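Side-chain contacts in probable zinc protease PqqL (Escherichia coli, PDB 6OFT), which probably acts as a periplasmic zinc-dependent metalloendopeptidase of the M16 family, this chain being the first half of the protein: residues N336-E341 and A430-M435; G12-G17 and A214-N219; P264-N269 and F274-E279; H54-M59 and Q188-W193. One frame throughout, in Å; residues are numbered along the deposited sequence.

Interaction 1 (N336-E341 and A430-M435)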
# COMPACT_ATOMS: atom_id res chain seq x y z
N ASN A 336 19.28 0.39 -23.50
CA ASN A 336 18.86 0.62 -24.88
C ASN A 336 17.37 0.40 -25.08
O ASN A 336 16.70 1.31 -25.56
CB ASN A 336 19.70 -0.19 -25.87
CG ASN A 336 20.98 0.51 -26.25
OD1 ASN A 336 20.97 1.60 -26.81
ND2 ASN A 336 22.11 -0.10 -25.96
N ALA A 337 16.84 -0.76 -24.62
CA ALA A 337 15.41 -1.10 -24.70
C ALA A 337 14.51 -0.08 -24.00
O ALA A 337 13.50 0.33 -24.57
CB ALA A 337 15.16 -2.49 -24.13
N LEU A 338 14.89 0.33 -22.77
CA LEU A 338 14.13 1.29 -21.98
C LEU A 338 14.10 2.66 -22.64
O LEU A 338 13.02 3.22 -22.80
CB LEU A 338 14.66 1.38 -20.52
CG LEU A 338 13.89 2.27 -19.52
CD1 LEU A 338 12.40 1.92 -19.45
CD2 LEU A 338 14.52 2.21 -18.13
N MET A 339 15.28 3.19 -23.01
CA MET A 339 15.43 4.50 -23.66
C MET A 339 14.68 4.57 -24.98
O MET A 339 14.06 5.60 -25.28
CB MET A 339 16.93 4.77 -23.91
CG MET A 339 17.31 6.23 -23.78
SD MET A 339 17.17 6.84 -22.08
CE MET A 339 18.59 5.99 -21.31
N ALA A 340 14.77 3.49 -25.79
CA ALA A 340 14.12 3.37 -27.10
C ALA A 340 12.61 3.42 -26.96
O ALA A 340 11.97 4.14 -27.72
CB ALA A 340 14.53 2.06 -27.76
N GLU A 341 12.03 2.71 -25.94
CA GLU A 341 10.58 2.71 -25.72
C GLU A 341 10.07 4.05 -25.20
O GLU A 341 9.00 4.49 -25.62
CB GLU A 341 10.13 1.55 -24.81
CG GLU A 341 8.67 1.19 -25.07
CD GLU A 341 7.93 0.40 -24.00
OE1 GLU A 341 8.50 -0.57 -23.47
OE2 GLU A 341 6.75 0.74 -23.72
N ALA A 430 12.98 13.21 -10.49
CA ALA A 430 13.27 11.89 -11.08
C ALA A 430 14.61 11.28 -10.68
O ALA A 430 15.45 12.03 -10.25
CB ALA A 430 13.17 11.96 -12.58
N PHE A 431 14.74 9.97 -10.83
CA PHE A 431 16.00 9.29 -10.59
C PHE A 431 16.15 8.03 -11.44
O PHE A 431 15.18 7.29 -11.63
CB PHE A 431 16.27 9.03 -9.09
CG PHE A 431 15.40 8.02 -8.39
CD1 PHE A 431 14.26 8.42 -7.69
CD2 PHE A 431 15.76 6.67 -8.36
CE1 PHE A 431 13.49 7.49 -6.99
CE2 PHE A 431 14.97 5.74 -7.68
CZ PHE A 431 13.85 6.15 -6.98
N TRP A 432 17.35 7.83 -11.94
CA TRP A 432 17.76 6.62 -12.70
C TRP A 432 18.29 5.60 -11.71
O TRP A 432 19.00 5.98 -10.82
CB TRP A 432 18.83 6.94 -13.74
CG TRP A 432 18.27 7.61 -14.95
CD1 TRP A 432 18.26 8.94 -15.20
CD2 TRP A 432 17.62 6.98 -16.06
NE1 TRP A 432 17.65 9.17 -16.39
CE2 TRP A 432 17.24 8.00 -16.94
CE3 TRP A 432 17.33 5.66 -16.40
CZ2 TRP A 432 16.59 7.75 -18.13
CZ3 TRP A 432 16.69 5.41 -17.58
CH2 TRP A 432 16.31 6.44 -18.43
N GLU A 433 17.95 4.35 -11.90
CA GLU A 433 18.44 3.32 -11.00
C GLU A 433 18.81 2.03 -11.73
O GLU A 433 18.04 1.53 -12.54
CB GLU A 433 17.38 3.03 -9.93
CG GLU A 433 17.82 2.05 -8.86
CD GLU A 433 16.62 1.50 -8.13
OE1 GLU A 433 16.18 2.13 -7.14
OE2 GLU A 433 16.09 0.46 -8.57
N GLN A 434 19.97 1.49 -11.40
CA GLN A 434 20.43 0.21 -11.92
C GLN A 434 20.63 -0.76 -10.78
O GLN A 434 21.06 -0.36 -9.70
CB GLN A 434 21.72 0.35 -12.74
CG GLN A 434 21.45 0.79 -14.17
CD GLN A 434 22.68 1.27 -14.87
OE1 GLN A 434 23.12 0.70 -15.87
NE2 GLN A 434 23.26 2.35 -14.38
N MET A 435 20.32 -2.03 -11.02
CA MET A 435 20.48 -3.09 -10.03
C MET A 435 21.44 -4.11 -10.58
O MET A 435 21.28 -4.53 -11.73
CB MET A 435 19.12 -3.70 -9.68
CG MET A 435 18.30 -2.81 -8.78
SD MET A 435 16.63 -3.41 -8.44
CE MET A 435 17.00 -4.88 -7.39

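Interaction 2 (G12-G17 and A214-N219)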
# COMPACT_ATOMS: atom_id res chain seq x y z
N GLY A 12 -21.14 4.06 9.64
CA GLY A 12 -21.72 4.88 10.69
C GLY A 12 -20.77 5.10 11.83
O GLY A 12 -19.63 4.64 11.81
N GLN A 13 -21.27 5.77 12.85
CA GLN A 13 -20.49 6.11 14.03
C GLN A 13 -21.32 5.86 15.28
O GLN A 13 -22.53 6.12 15.30
CB GLN A 13 -20.12 7.60 13.96
CG GLN A 13 -18.74 7.93 14.50
CD GLN A 13 -18.40 9.40 14.38
OE1 GLN A 13 -19.27 10.25 14.14
NE2 GLN A 13 -17.13 9.74 14.56
N LEU A 14 -20.67 5.38 16.34
CA LEU A 14 -21.30 5.20 17.65
C LEU A 14 -21.27 6.59 18.32
O LEU A 14 -20.48 7.44 17.88
CB LEU A 14 -20.53 4.16 18.49
CG LEU A 14 -20.54 2.69 17.96
CD1 LEU A 14 -19.71 1.79 18.84
CD2 LEU A 14 -21.95 2.13 17.86
N ASP A 15 -22.11 6.85 19.37
CA ASP A 15 -22.11 8.18 20.03
C ASP A 15 -20.75 8.58 20.62
O ASP A 15 -20.46 9.77 20.74
CB ASP A 15 -23.21 8.30 21.10
CG ASP A 15 -24.62 8.30 20.56
OD1 ASP A 15 -24.81 8.56 19.36
OD2 ASP A 15 -25.55 8.02 21.36
N ASN A 16 -19.92 7.59 20.97
CA ASN A 16 -18.57 7.85 21.50
C ASN A 16 -17.57 8.26 20.39
O ASN A 16 -16.42 8.58 20.70
CB ASN A 16 -18.06 6.67 22.34
CG ASN A 16 -17.85 5.39 21.59
OD1 ASN A 16 -17.80 5.34 20.36
ND2 ASN A 16 -17.70 4.30 22.32
N GLY A 17 -17.99 8.25 19.12
CA GLY A 17 -17.15 8.66 18.00
C GLY A 17 -16.48 7.55 17.21
O GLY A 17 -15.85 7.84 16.19
N ALA A 214 -25.27 -5.17 16.13
CA ALA A 214 -25.44 -5.47 17.54
C ALA A 214 -24.10 -5.83 18.18
O ALA A 214 -23.85 -5.38 19.29
CB ALA A 214 -26.45 -6.59 17.74
N LEU A 215 -23.23 -6.62 17.49
CA LEU A 215 -21.90 -7.01 17.99
C LEU A 215 -21.10 -5.77 18.36
O LEU A 215 -20.55 -5.70 19.45
CB LEU A 215 -21.09 -7.80 16.94
CG LEU A 215 -21.12 -9.33 16.94
CD1 LEU A 215 -20.18 -9.87 15.88
CD2 LEU A 215 -20.73 -9.92 18.31
N ILE A 216 -21.08 -4.78 17.45
CA ILE A 216 -20.36 -3.51 17.60
C ILE A 216 -20.95 -2.66 18.72
O ILE A 216 -20.21 -2.26 19.62
CB ILE A 216 -20.28 -2.75 16.24
CG1 ILE A 216 -19.44 -3.55 15.22
CG2 ILE A 216 -19.76 -1.31 16.41
CD1 ILE A 216 -19.66 -3.15 13.76
N LYS A 217 -22.26 -2.38 18.67
CA LYS A 217 -22.91 -1.55 19.69
C LYS A 217 -22.86 -2.17 21.09
O LYS A 217 -22.55 -1.46 22.05
CB LYS A 217 -24.35 -1.17 19.28
CG LYS A 217 -24.92 -0.02 20.11
CD LYS A 217 -26.29 0.46 19.63
CE LYS A 217 -26.91 1.42 20.62
NZ LYS A 217 -27.39 0.72 21.85
N ASP A 218 -23.12 -3.48 21.21
CA ASP A 218 -23.10 -4.15 22.52
C ASP A 218 -21.73 -4.16 23.18
O ASP A 218 -21.65 -4.24 24.40
CB ASP A 218 -23.58 -5.61 22.41
CG ASP A 218 -25.06 -5.79 22.12
OD1 ASP A 218 -25.48 -6.95 21.92
OD2 ASP A 218 -25.80 -4.78 22.09
N ASN A 219 -20.65 -4.09 22.38
CA ASN A 219 -19.31 -4.21 22.92
C ASN A 219 -18.42 -2.99 22.84
O ASN A 219 -17.41 -2.95 23.53
CB ASN A 219 -18.62 -5.40 22.25
CG ASN A 219 -19.29 -6.70 22.60
OD1 ASN A 219 -19.20 -7.17 23.73
ND2 ASN A 219 -19.98 -7.30 21.65

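Interaction 3 (P264-N269 and F274-E279)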
# COMPACT_ATOMS: atom_id res chain seq x y z
N PRO A 264 2.50 14.13 -7.13
CA PRO A 264 1.36 14.05 -6.19
C PRO A 264 0.42 12.90 -6.50
O PRO A 264 0.28 12.48 -7.66
CB PRO A 264 0.65 15.40 -6.37
CG PRO A 264 1.72 16.32 -6.84
CD PRO A 264 2.57 15.48 -7.75
N MET A 265 -0.19 12.35 -5.46
CA MET A 265 -1.14 11.27 -5.63
C MET A 265 -2.53 11.81 -5.29
O MET A 265 -2.74 12.26 -4.16
CB MET A 265 -0.80 10.07 -4.74
CG MET A 265 -1.77 8.92 -4.91
SD MET A 265 -1.16 7.45 -4.12
CE MET A 265 -1.09 6.34 -5.52
N VAL A 266 -3.46 11.76 -6.25
CA VAL A 266 -4.82 12.24 -6.01
C VAL A 266 -5.66 11.13 -5.40
O VAL A 266 -5.51 9.95 -5.74
CB VAL A 266 -5.50 12.94 -7.23
CG1 VAL A 266 -6.17 11.94 -8.19
CG2 VAL A 266 -6.49 14.02 -6.78
N GLN A 267 -6.48 11.51 -4.44
CA GLN A 267 -7.41 10.61 -3.77
C GLN A 267 -8.64 10.53 -4.68
O GLN A 267 -9.14 11.58 -5.10
CB GLN A 267 -7.80 11.19 -2.40
CG GLN A 267 -6.62 11.43 -1.46
CD GLN A 267 -6.24 10.19 -0.70
OE1 GLN A 267 -5.62 9.26 -1.24
NE2 GLN A 267 -6.60 10.16 0.57
N VAL A 268 -9.11 9.32 -5.01
CA VAL A 268 -10.29 9.15 -5.87
C VAL A 268 -11.57 9.32 -5.02
O VAL A 268 -11.99 8.39 -4.33
CB VAL A 268 -10.26 7.84 -6.72
CG1 VAL A 268 -11.53 7.69 -7.56
CG2 VAL A 268 -9.03 7.78 -7.62
N ASN A 269 -12.15 10.53 -5.05
CA ASN A 269 -13.39 10.82 -4.32
C ASN A 269 -14.47 11.50 -5.19
O ASN A 269 -15.58 11.72 -4.71
CB ASN A 269 -13.12 11.62 -3.01
CG ASN A 269 -12.27 12.85 -3.17
OD1 ASN A 269 -12.53 13.72 -4.00
ND2 ASN A 269 -11.23 12.95 -2.35
N PHE A 274 -11.24 10.48 -10.42
CA PHE A 274 -11.37 9.12 -10.96
C PHE A 274 -10.66 9.08 -12.33
O PHE A 274 -9.94 8.13 -12.61
CB PHE A 274 -12.85 8.71 -11.12
CG PHE A 274 -13.07 7.30 -11.65
CD1 PHE A 274 -13.10 7.05 -13.02
CD2 PHE A 274 -13.25 6.23 -10.78
CE1 PHE A 274 -13.30 5.76 -13.51
CE2 PHE A 274 -13.44 4.93 -11.27
CZ PHE A 274 -13.47 4.70 -12.63
N ILE A 275 -10.86 10.12 -13.17
CA ILE A 275 -10.26 10.25 -14.50
C ILE A 275 -8.75 10.40 -14.40
O ILE A 275 -8.03 9.74 -15.15
CB ILE A 275 -10.92 11.38 -15.35
CG1 ILE A 275 -12.38 11.03 -15.72
CG2 ILE A 275 -10.10 11.69 -16.62
CD1 ILE A 275 -13.27 12.24 -16.02
N GLU A 276 -8.26 11.28 -13.50
CA GLU A 276 -6.83 11.52 -13.28
C GLU A 276 -6.10 10.22 -12.94
O GLU A 276 -5.06 9.94 -13.54
CB GLU A 276 -6.61 12.59 -12.18
CG GLU A 276 -5.16 12.79 -11.77
CD GLU A 276 -4.53 14.13 -12.09
OE1 GLU A 276 -5.25 15.16 -12.02
OE2 GLU A 276 -3.32 14.16 -12.41
N GLN A 277 -6.66 9.42 -12.02
CA GLN A 277 -6.05 8.14 -11.61
C GLN A 277 -6.08 7.16 -12.77
O GLN A 277 -5.11 6.44 -12.97
CB GLN A 277 -6.76 7.55 -10.37
CG GLN A 277 -6.05 6.32 -9.73
CD GLN A 277 -6.33 4.97 -10.37
OE1 GLN A 277 -7.22 4.80 -11.20
NE2 GLN A 277 -5.56 3.95 -9.99
N ALA A 278 -7.21 7.10 -13.50
CA ALA A 278 -7.38 6.20 -14.65
C ALA A 278 -6.37 6.51 -15.77
O ALA A 278 -5.90 5.60 -16.44
CB ALA A 278 -8.80 6.28 -15.18
N GLU A 279 -6.03 7.79 -15.96
CA GLU A 279 -5.04 8.20 -16.98
C GLU A 279 -3.63 7.74 -16.61
O GLU A 279 -2.92 7.28 -17.49
CB GLU A 279 -5.10 9.70 -17.25
CG GLU A 279 -6.34 10.10 -18.04
CD GLU A 279 -6.36 11.50 -18.60
OE1 GLU A 279 -5.76 12.41 -17.99
OE2 GLU A 279 -7.01 11.71 -19.66

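Interaction 4 (H54-M59 and Q188-W193)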
# COMPACT_ATOMS: atom_id res chain seq x y z
N HIS A 54 4.73 0.82 16.85
CA HIS A 54 4.95 -0.62 16.61
C HIS A 54 5.10 -1.37 17.94
O HIS A 54 4.60 -2.49 18.08
CB HIS A 54 6.15 -0.81 15.65
CG HIS A 54 6.59 -2.22 15.44
ND1 HIS A 54 7.83 -2.66 15.84
CD2 HIS A 54 5.93 -3.25 14.86
CE1 HIS A 54 7.90 -3.94 15.50
NE2 HIS A 54 6.77 -4.34 14.92
N PHE A 55 5.79 -0.75 18.93
CA PHE A 55 5.97 -1.33 20.27
C PHE A 55 4.58 -1.44 20.96
O PHE A 55 4.27 -2.51 21.49
CB PHE A 55 6.96 -0.50 21.12
CG PHE A 55 7.68 -1.21 22.26
CD1 PHE A 55 6.99 -2.08 23.10
CD2 PHE A 55 9.01 -0.95 22.53
CE1 PHE A 55 7.65 -2.73 24.16
CE2 PHE A 55 9.67 -1.58 23.60
CZ PHE A 55 8.98 -2.46 24.41
N VAL A 56 3.74 -0.38 20.87
CA VAL A 56 2.37 -0.37 21.43
C VAL A 56 1.54 -1.55 20.87
O VAL A 56 0.87 -2.24 21.64
CB VAL A 56 1.64 1.01 21.25
CG1 VAL A 56 0.13 0.89 21.45
CG2 VAL A 56 2.21 2.06 22.20
N GLU A 57 1.63 -1.79 19.54
CA GLU A 57 0.95 -2.86 18.81
C GLU A 57 1.26 -4.25 19.41
O GLU A 57 0.35 -5.01 19.69
CB GLU A 57 1.33 -2.79 17.32
CG GLU A 57 0.65 -3.84 16.44
CD GLU A 57 1.66 -4.65 15.66
OE1 GLU A 57 1.78 -5.87 15.92
OE2 GLU A 57 2.36 -4.06 14.81
N HIS A 58 2.55 -4.53 19.65
CA HIS A 58 3.02 -5.76 20.29
C HIS A 58 2.47 -5.88 21.73
O HIS A 58 2.09 -6.97 22.15
CB HIS A 58 4.56 -5.77 20.31
CG HIS A 58 5.17 -6.28 19.04
ND1 HIS A 58 5.83 -7.48 19.00
CD2 HIS A 58 5.17 -5.74 17.80
CE1 HIS A 58 6.22 -7.64 17.75
NE2 HIS A 58 5.84 -6.61 16.99
N MET A 59 2.37 -4.76 22.45
CA MET A 59 1.89 -4.75 23.83
C MET A 59 0.41 -5.11 23.99
O MET A 59 -0.01 -5.40 25.11
CB MET A 59 2.21 -3.42 24.54
CG MET A 59 3.70 -3.18 24.85
SD MET A 59 4.61 -4.54 25.63
CE MET A 59 3.55 -4.87 27.11
N GLN A 188 1.56 6.61 27.44
CA GLN A 188 1.28 7.98 27.01
C GLN A 188 0.89 8.03 25.52
O GLN A 188 -0.12 8.67 25.18
CB GLN A 188 2.50 8.88 27.31
CG GLN A 188 2.30 10.37 27.06
CD GLN A 188 3.42 11.24 27.62
OE1 GLN A 188 3.24 12.44 27.85
NE2 GLN A 188 4.61 10.66 27.85
N PHE A 189 1.65 7.36 24.63
CA PHE A 189 1.34 7.31 23.19
C PHE A 189 -0.02 6.63 22.99
O PHE A 189 -0.87 7.16 22.28
CB PHE A 189 2.44 6.54 22.43
CG PHE A 189 2.27 6.49 20.92
CD1 PHE A 189 2.92 7.40 20.10
CD2 PHE A 189 1.49 5.50 20.33
CE1 PHE A 189 2.77 7.35 18.71
CE2 PHE A 189 1.34 5.45 18.94
CZ PHE A 189 1.99 6.37 18.14
N TYR A 190 -0.22 5.48 23.65
CA TYR A 190 -1.46 4.71 23.62
C TYR A 190 -2.68 5.55 24.00
O TYR A 190 -3.66 5.55 23.26
CB TYR A 190 -1.32 3.51 24.56
CG TYR A 190 -2.56 2.65 24.73
CD1 TYR A 190 -2.99 1.81 23.70
CD2 TYR A 190 -3.22 2.58 25.95
CE1 TYR A 190 -4.08 0.96 23.88
CE2 TYR A 190 -4.30 1.72 26.14
CZ TYR A 190 -4.72 0.91 25.11
OH TYR A 190 -5.79 0.06 25.28
N GLN A 191 -2.62 6.27 25.14
CA GLN A 191 -3.76 7.09 25.58
C GLN A 191 -3.95 8.35 24.71
O GLN A 191 -5.08 8.82 24.56
CB GLN A 191 -3.67 7.41 27.08
CG GLN A 191 -3.69 6.14 27.94
CD GLN A 191 -3.87 6.36 29.43
OE1 GLN A 191 -4.73 5.74 30.06
NE2 GLN A 191 -3.06 7.22 30.03
N ARG A 192 -2.88 8.83 24.05
CA ARG A 192 -2.92 9.98 23.14
C ARG A 192 -3.68 9.65 21.85
O ARG A 192 -4.46 10.47 21.38
CB ARG A 192 -1.47 10.42 22.79
CG ARG A 192 -1.37 11.65 21.86
CD ARG A 192 -0.23 12.60 22.20
NE ARG A 192 1.08 11.94 22.25
CZ ARG A 192 1.83 11.85 23.33
NH1 ARG A 192 1.45 12.42 24.47
NH2 ARG A 192 2.99 11.21 23.29
N TRP A 193 -3.41 8.46 21.26
CA TRP A 193 -3.95 8.08 19.96
C TRP A 193 -5.05 7.03 19.97
O TRP A 193 -5.84 6.99 19.02
CB TRP A 193 -2.79 7.63 19.05
CG TRP A 193 -1.73 8.68 18.88
CD1 TRP A 193 -0.50 8.71 19.47
CD2 TRP A 193 -1.86 9.92 18.16
NE1 TRP A 193 0.17 9.86 19.12
CE2 TRP A 193 -0.64 10.62 18.31
CE3 TRP A 193 -2.89 10.50 17.38
CZ2 TRP A 193 -0.42 11.87 17.71
CZ3 TRP A 193 -2.65 11.72 16.77
CH2 TRP A 193 -1.43 12.39 16.93

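Interaction 1 (N336-E341 and A430-M435)
Trp432 of strand 430-436 meets Leu338 and Met339 of helix 331-348 in a helix-on-sheet contact within the second alpha/beta unit of this M16 half, where the strand runs between the parallel strand 242-248 and the antiparallel strand 256-264. The backbones stand well apart, the CA atoms of Leu338 and Trp432 being 11.3 Å from each other, and long side chains fill the distance. Phe431 faces the other side of the sheet and stacks on Tyr260. Trp432 then carries its indole to the helix: CG sits anti to the carbonyl carbon (chi1 -77°), and the six-membered ring makes the contact. Leu338 and the indole lie alongside one another, running opposite ways, with CD2 of Leu338 3.9 Å from CZ3 of Trp432. Met339 bends at chi2 and chi3, which brings CE to 3.7 Å from CH2 of Trp432. Its SD is 4.8 Å from the centroid of the six-membered ring and 60° off the normal, an oblique Met-aromatic contact. The indole NE1 hydrogen-bonds a bound glycerol, probably from the crystallisation liquor. A serine in place of Trp432 would probably leave the Met339 sulfur without its aromatic partner and open a gap between helix and strand. Glu433 returns to the Phe431 side, in salt bridges with Arg156 and Arg323, and its OE1 lies in the plane of the Phe431 ring, at the edge.

Interaction 2 (G12-G17 and A214-N219)
Leu14 and Lys217 mark the closest approach of the two backbones, with 7.2 Å between their CA atoms, where a type I beta turn from Leu14 to Gly17 comes up beside helix 209-220. Leu14 is the residue of the turn that reaches across. Its CG sits anti to the carbonyl carbon (chi1 -66°), and the two methyls divide between neighbouring helical residues. CD1 lies 3.9 Å from CG2 of Ile216, the side chains crossing obliquely. CD2 rests against the backbone of the helix, 4.2 Å from CA of Lys217, with CG of Lys217 still near at 4.3 Å from that methyl before the chain runs on to the surface. The turn belongs to the beta hairpin formed by strands 10-13 and 19-24, at the outer edge of the six-stranded mixed sheet of the first alpha/beta unit, and the helix packs on that sheet: Ile216 also touches Tyr20 and Ile22 of strand 19-24 and Phe201 and Val203 of strand 199-205. Within the hairpin, NE2 of Gln13 donates to O of Gly17 over 2.8 Å, approaching from above the carbonyl plane. Gly17 adopts a positive phi (99°) at which a CB would press on the preceding carbonyl oxygen. ND2 of Asn16 ties the turn to the end of the helix and the residues after it, donating to O of Leu220 and of Leu223, while OD1 accepts from N of Leu18 within the hairpin. On the helix, Asn219 folds back so that ND2 reaches O of Leu215 at 2.8 Å, in the carbonyl plane and on a lone pair.

Interaction 3 (P264-N269 and F274-E279)
Val268 and Val266 press their methyls against Phe274, Glu276 and Gln277 where the chain leaves strand 256-264, runs through an irregular loop and turns into helix 271-296, a strand-loop-helix connection of the second alpha/beta unit. The contact with the aromatic residue belongs to Val268. Its CG1, anti to the backbone N (chi1 178°), lies 3.7 Å from CA of Phe274 and 3.9 Å from CD2 of the same residue, meeting the ring obliquely. The Phe274 side chain also packs on Leu404, Ser405 and Leu408, so this residue joins the loop contact to helix 398-408.

The remaining apolar contacts are methyls set on the aliphatic stems of polar side chains. CG2 of Val268 sits 3.6 Å from CB of Gln277, the two side chains crossing at about a right angle. A bend at chi2 (-82°) turns the Gln277 amide off the line of the stem, and it takes no part in the contact. With an alanine here in place of Val268, both methyls go, which is likely to open a gap between loop and helix and uncover Phe274 and the Gln277 stem.

No hydrogen bond joins the two segments directly. Polar ties come instead from the intervening Ser273, whose OG is hydrogen-bonded to O of Gln267 and N of Asn269. Glu276 offers only carbon to Val266, and its OE2 makes a weak hydrogen bond to Trp280. Val266 holds CG1 between its backbone N and carbonyl carbon, and that methyl lies 3.8 Å from CG of Glu276.

Interaction 4 (H54-M59 and Q188-W193)
The rings of Phe189 and Tyr190 receive the two methyls of Val56, both obliquely. One face of Phe189 is covered from its own helix by CD1 of Trp193, 3.5 Å above the plane and over the ring centre. Tyr190 and Phe126 meet edge-to-face, and the tyrosine hydroxyl hydrogen-bonds O of Trp120 and N of Ala124, which fixes the polar end of this buried ring. On the other helix, CD2 of His58 stands over one face of the His54 ring, toward the rim, and SD of Met59 lies in plane at the edge of Phe55.

Val56 serves both aromatics because its branches diverge. CG1, anti to the backbone N (chi1 163°), reaches CD1 of Tyr190 at 4.0 Å, and CG2 comes equally close, 4.0 Å, to CD2 of Phe189. The valine crosses the tyrosine at about a right angle and meets the phenylalanine at a slant.

Helix 52-59 carries His54, Glu57 and His58 in the inverted HxxEH zinc motif of M16 peptidases, with the histidines predicted to bind zinc and the glutamate predicted to be the proton acceptor. Glu134, the third predicted zinc ligand, hydrogen-bonds ND1 of His58.

Across these two segments the contact is hydrocarbon alone, with Val52 and Ala53 adding to the Phe189 side. Val56 points toward 188-193 and His54 away from it, so the apolar face of the helix is buried while this predicted zinc-binding residue is turned from that face.

Interactions 1 and 4 are buried, interaction 2 is partly buried and interaction 3 lies at the surface. Interactions 2 and 4 belong to the first alpha/beta unit, with the helix pair of interaction 4 nested within the chain loop that interaction 2 closes; their centres are 22 Å apart. Interactions 1 and 3 share the second unit: strand 430-436 lies beside strand 256-264, from which the loop of interaction 3 leaves, and helix 271-296 also touches Leu338. All four contacts are apolar across their segments, but the buried pair rest on aromatic rings, one with methionine sulfur, while interactions 2 and 3 combine aliphatic or aromatic contacts with the stems or backbone of polar residues.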